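PDB 2Q35: CurF from Lyngbya majuscula, which probably decarboxylates an acyl intermediate during polyketide chain beta-branching, as the crotonase-fold ECH2 domain of CurF. Local coordinates for residues Val13-Phe27 and Val50-Ala64. The protein carries 1 engineered substitution. Residues are numbered along the deposited sequence; the frame is centred on the assembly and turned at random.
Sequences VVQITMKDESSRNGF and VVILTGYGNYFSSGA
Asn25 spreads one amide over three backbone partners where two parallel strands run out into loops. Its ND2 gives one hydrogen to Phe60 O across the contact (3.0 Å) and the other to Met18 O, each from above the carbonyl plane, while OD1 takes the N-H of Asp20 almost head-on. Three bonds thus fix the rotation of the amide, whose carbon CG lies in plane at the edge of the Tyr56 ring.

Carbon over ring is the recurring theme here. Gly63 CA lies over the centre of one face of the Phe27 ring, 3.6 Å from the centroid and 1° off the normal, a CH-pi contact. Arg24 CB centres likewise on the Tyr59 ring, and Ser62 OG donates to Arg24 O (2.6 Å). Met18, bent at chi3 (-67°), lays CE on a face of Phe60. Water links Asn25 O to Ser61 OG.

Upstream, regular parallel bonding runs from Val14 N to Val50 O through Met18 N to Thr54 O; Ile16 CG2 meets Leu53 CD1 at 3.9 Å. These strands belong to a right-handed beta-alpha-beta crossover of the crotonase fold: helix 29-44 joins them and packs on Ile16, helix 178-192 covers Val13 and Gln15, and strands 4-10 and 93-97 flank the pair.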
# COMPACT_ATOMS: atom_id res chain seq x y z
N VAL A 13 -19.92 -18.39 14.12
CA VAL A 13 -20.01 -17.63 12.86
C VAL A 13 -21.49 -17.43 12.54
O VAL A 13 -22.30 -18.39 12.59
CB VAL A 13 -19.31 -18.39 11.69
CG1 VAL A 13 -19.36 -17.60 10.41
CG2 VAL A 13 -17.86 -18.65 12.03
N VAL A 14 -21.85 -16.20 12.19
CA VAL A 14 -23.25 -15.90 11.82
C VAL A 14 -23.32 -15.18 10.50
O VAL A 14 -22.35 -14.59 10.05
CB VAL A 14 -24.02 -15.13 12.94
CG1 VAL A 14 -23.93 -15.88 14.24
CG2 VAL A 14 -23.48 -13.73 13.06
N GLN A 15 -24.47 -15.26 9.85
CA GLN A 15 -24.65 -14.62 8.57
C GLN A 15 -25.80 -13.63 8.64
O GLN A 15 -26.89 -13.98 9.10
CB GLN A 15 -24.89 -15.70 7.48
CG GLN A 15 -25.02 -15.14 6.06
CD GLN A 15 -25.24 -16.25 5.03
OE1 GLN A 15 -24.57 -17.27 5.09
NE2 GLN A 15 -26.21 -16.07 4.12
N ILE A 16 -25.55 -12.40 8.17
CA ILE A 16 -26.61 -11.39 8.03
C ILE A 16 -26.83 -11.19 6.54
O ILE A 16 -25.91 -10.80 5.82
CB ILE A 16 -26.21 -10.06 8.69
CG1 ILE A 16 -26.11 -10.24 10.22
CG2 ILE A 16 -27.22 -8.96 8.33
CD1 ILE A 16 -25.61 -8.98 11.03
N THR A 17 -28.04 -11.49 6.09
CA THR A 17 -28.35 -11.55 4.67
C THR A 17 -29.35 -10.47 4.35
O THR A 17 -30.44 -10.46 4.91
CB THR A 17 -28.97 -12.93 4.31
OG1 THR A 17 -28.06 -13.95 4.73
CG2 THR A 17 -29.22 -13.06 2.81
N MET A 18 -28.96 -9.60 3.43
CA MET A 18 -29.85 -8.53 2.94
C MET A 18 -30.63 -9.00 1.74
O MET A 18 -30.04 -9.44 0.75
CB MET A 18 -29.03 -7.28 2.53
CG MET A 18 -28.29 -6.61 3.69
SD MET A 18 -27.16 -5.30 3.15
CE MET A 18 -25.92 -6.22 2.25
N LYS A 19 -31.96 -8.89 1.82
CA LYS A 19 -32.82 -9.32 0.72
C LYS A 19 -34.02 -8.39 0.61
O LYS A 19 -35.16 -8.77 0.87
CB LYS A 19 -33.21 -10.79 0.88
CG LYS A 19 -33.95 -11.38 -0.32
CD LYS A 19 -34.32 -12.84 -0.09
CE LYS A 19 -35.01 -13.42 -1.31
NZ LYS A 19 -35.32 -14.86 -1.14
N ASP A 20 -33.76 -7.14 0.23
CA ASP A 20 -34.83 -6.23 -0.15
C ASP A 20 -34.88 -6.24 -1.66
O ASP A 20 -34.31 -5.37 -2.33
CB ASP A 20 -34.59 -4.82 0.38
CG ASP A 20 -35.76 -3.88 0.12
OD1 ASP A 20 -36.84 -4.36 -0.27
OD2 ASP A 20 -35.60 -2.66 0.29
N GLU A 21 -35.57 -7.23 -2.20
CA GLU A 21 -35.69 -7.37 -3.64
C GLU A 21 -36.30 -6.13 -4.30
O GLU A 21 -35.88 -5.76 -5.38
CB GLU A 21 -36.50 -8.62 -4.00
CG GLU A 21 -35.94 -9.89 -3.37
CD GLU A 21 -36.59 -11.13 -3.92
OE1 GLU A 21 -37.49 -11.66 -3.25
OE2 GLU A 21 -36.20 -11.56 -5.03
N SER A 22 -37.25 -5.48 -3.63
CA SER A 22 -37.90 -4.30 -4.21
C SER A 22 -36.95 -3.12 -4.48
O SER A 22 -37.17 -2.34 -5.39
CB SER A 22 -39.12 -3.86 -3.37
OG SER A 22 -38.84 -3.91 -1.97
N SER A 23 -35.86 -3.02 -3.72
CA SER A 23 -34.91 -1.93 -3.91
C SER A 23 -33.55 -2.43 -4.41
O SER A 23 -32.61 -1.64 -4.54
CB SER A 23 -34.69 -1.17 -2.60
OG SER A 23 -33.90 -1.94 -1.71
N ARG A 24 -33.47 -3.74 -4.65
CA ARG A 24 -32.22 -4.40 -5.02
C ARG A 24 -31.16 -4.11 -3.96
O ARG A 24 -30.05 -3.65 -4.28
CB ARG A 24 -31.73 -3.93 -6.38
CG ARG A 24 -32.64 -4.36 -7.53
CD ARG A 24 -32.65 -3.35 -8.66
NE ARG A 24 -33.04 -2.00 -8.25
CZ ARG A 24 -34.22 -1.64 -7.72
NH1 ARG A 24 -35.18 -2.53 -7.49
NH2 ARG A 24 -34.44 -0.37 -7.40
N ASN A 25 -31.52 -4.32 -2.70
CA ASN A 25 -30.63 -4.03 -1.58
C ASN A 25 -30.09 -2.60 -1.56
O ASN A 25 -28.91 -2.37 -1.26
CB ASN A 25 -29.50 -5.06 -1.48
CG ASN A 25 -29.98 -6.42 -0.99
OD1 ASN A 25 -31.15 -6.60 -0.65
ND2 ASN A 25 -29.06 -7.38 -0.93
N GLY A 26 -30.96 -1.66 -1.89
CA GLY A 26 -30.66 -0.25 -1.72
C GLY A 26 -30.70 0.10 -0.25
O GLY A 26 -31.06 -0.73 0.59
N PHE A 27 -30.32 1.34 0.04
CA PHE A 27 -30.38 1.89 1.39
C PHE A 27 -31.82 2.30 1.72
O PHE A 27 -32.10 3.46 2.08
CB PHE A 27 -29.41 3.08 1.52
CG PHE A 27 -27.95 2.68 1.53
CD1 PHE A 27 -27.57 1.34 1.62
CD2 PHE A 27 -26.96 3.65 1.48
CE1 PHE A 27 -26.23 0.97 1.66
CE2 PHE A 27 -25.62 3.28 1.52
CZ PHE A 27 -25.26 1.93 1.61
N VAL A 50 -17.90 -14.07 14.58
CA VAL A 50 -17.63 -13.56 13.20
C VAL A 50 -18.96 -13.32 12.53
O VAL A 50 -19.86 -14.16 12.64
CB VAL A 50 -16.78 -14.56 12.34
CG1 VAL A 50 -16.48 -13.98 10.96
CG2 VAL A 50 -15.46 -14.93 13.02
N VAL A 51 -19.11 -12.17 11.88
CA VAL A 51 -20.32 -11.88 11.10
C VAL A 51 -19.98 -11.96 9.60
O VAL A 51 -18.98 -11.37 9.17
CB VAL A 51 -20.80 -10.46 11.38
CG1 VAL A 51 -21.91 -10.08 10.38
CG2 VAL A 51 -21.29 -10.32 12.81
N ILE A 52 -20.77 -12.70 8.82
CA ILE A 52 -20.68 -12.66 7.37
C ILE A 52 -21.85 -11.84 6.87
O ILE A 52 -23.02 -12.22 7.07
CB ILE A 52 -20.71 -14.09 6.79
CG1 ILE A 52 -19.48 -14.86 7.33
CG2 ILE A 52 -20.66 -14.06 5.23
CD1 ILE A 52 -19.39 -16.27 6.88
N LEU A 53 -21.55 -10.71 6.23
CA LEU A 53 -22.60 -9.86 5.66
C LEU A 53 -22.72 -10.12 4.16
O LEU A 53 -21.74 -10.04 3.43
CB LEU A 53 -22.25 -8.39 5.89
CG LEU A 53 -23.20 -7.32 5.34
CD1 LEU A 53 -24.62 -7.42 5.91
CD2 LEU A 53 -22.62 -5.90 5.58
N THR A 54 -23.92 -10.39 3.69
CA THR A 54 -24.08 -10.76 2.27
C THR A 54 -25.43 -10.25 1.74
O THR A 54 -26.29 -9.80 2.51
CB THR A 54 -23.87 -12.28 2.07
OG1 THR A 54 -23.57 -12.55 0.69
CG2 THR A 54 -25.09 -13.10 2.52
N GLY A 55 -25.58 -10.33 0.42
CA GLY A 55 -26.82 -9.97 -0.27
C GLY A 55 -27.66 -11.16 -0.71
O GLY A 55 -27.64 -12.23 -0.09
N TYR A 56 -28.39 -10.96 -1.80
CA TYR A 56 -29.23 -11.99 -2.39
C TYR A 56 -29.07 -11.87 -3.90
O TYR A 56 -28.92 -10.76 -4.45
CB TYR A 56 -30.69 -11.73 -2.04
CG TYR A 56 -31.33 -10.67 -2.92
CD1 TYR A 56 -31.20 -9.31 -2.61
CD2 TYR A 56 -32.04 -11.03 -4.07
CE1 TYR A 56 -31.76 -8.32 -3.44
CE2 TYR A 56 -32.60 -10.04 -4.90
CZ TYR A 56 -32.46 -8.70 -4.57
OH TYR A 56 -33.03 -7.74 -5.37
N GLY A 57 -29.15 -13.01 -4.58
CA GLY A 57 -29.17 -12.99 -6.04
C GLY A 57 -27.99 -12.20 -6.59
O GLY A 57 -26.84 -12.44 -6.21
N ASN A 58 -28.31 -11.25 -7.46
CA ASN A 58 -27.30 -10.50 -8.22
C ASN A 58 -26.77 -9.26 -7.51
O ASN A 58 -25.95 -8.55 -8.09
CB ASN A 58 -27.88 -10.06 -9.56
CG ASN A 58 -28.03 -11.21 -10.54
OD1 ASN A 58 -27.27 -12.18 -10.50
ND2 ASN A 58 -29.01 -11.11 -11.43
N TYR A 59 -27.25 -9.00 -6.29
CA TYR A 59 -26.98 -7.73 -5.60
C TYR A 59 -26.42 -7.92 -4.21
O TYR A 59 -27.00 -8.65 -3.38
CB TYR A 59 -28.26 -6.89 -5.48
CG TYR A 59 -28.83 -6.52 -6.81
CD1 TYR A 59 -28.33 -5.44 -7.52
CD2 TYR A 59 -29.84 -7.29 -7.38
CE1 TYR A 59 -28.84 -5.12 -8.78
CE2 TYR A 59 -30.37 -6.97 -8.63
CZ TYR A 59 -29.86 -5.89 -9.32
OH TYR A 59 -30.40 -5.58 -10.54
N PHE A 60 -25.30 -7.26 -3.96
CA PHE A 60 -24.84 -7.10 -2.60
C PHE A 60 -25.55 -5.87 -2.00
O PHE A 60 -26.36 -6.00 -1.09
CB PHE A 60 -23.31 -6.98 -2.49
CG PHE A 60 -22.83 -6.66 -1.09
CD1 PHE A 60 -22.83 -7.65 -0.12
CD2 PHE A 60 -22.44 -5.35 -0.73
CE1 PHE A 60 -22.38 -7.38 1.21
CE2 PHE A 60 -22.02 -5.06 0.61
CZ PHE A 60 -22.00 -6.09 1.56
N SER A 61 -25.24 -4.68 -2.52
CA SER A 61 -25.90 -3.44 -2.09
C SER A 61 -25.87 -2.37 -3.17
O SER A 61 -24.82 -2.10 -3.76
CB SER A 61 -25.23 -2.92 -0.81
OG SER A 61 -25.82 -1.66 -0.46
N SER A 62 -27.02 -1.76 -3.42
CA SER A 62 -27.16 -0.74 -4.48
C SER A 62 -26.98 0.68 -3.93
O SER A 62 -27.02 1.65 -4.68
CB SER A 62 -28.52 -0.87 -5.20
OG SER A 62 -28.60 -2.13 -5.86
N GLY A 63 -26.73 0.80 -2.62
CA GLY A 63 -26.54 2.14 -2.04
C GLY A 63 -27.77 3.03 -2.20
O GLY A 63 -28.91 2.54 -2.20
N ALA A 64 -27.53 4.34 -2.29
CA ALA A 64 -28.64 5.28 -2.38
C ALA A 64 -29.31 5.20 -3.75
O ALA A 64 -28.63 5.19 -4.78
CB ALA A 64 -28.17 6.71 -2.07
O HOH W 1 -27.86 -2.43 1.22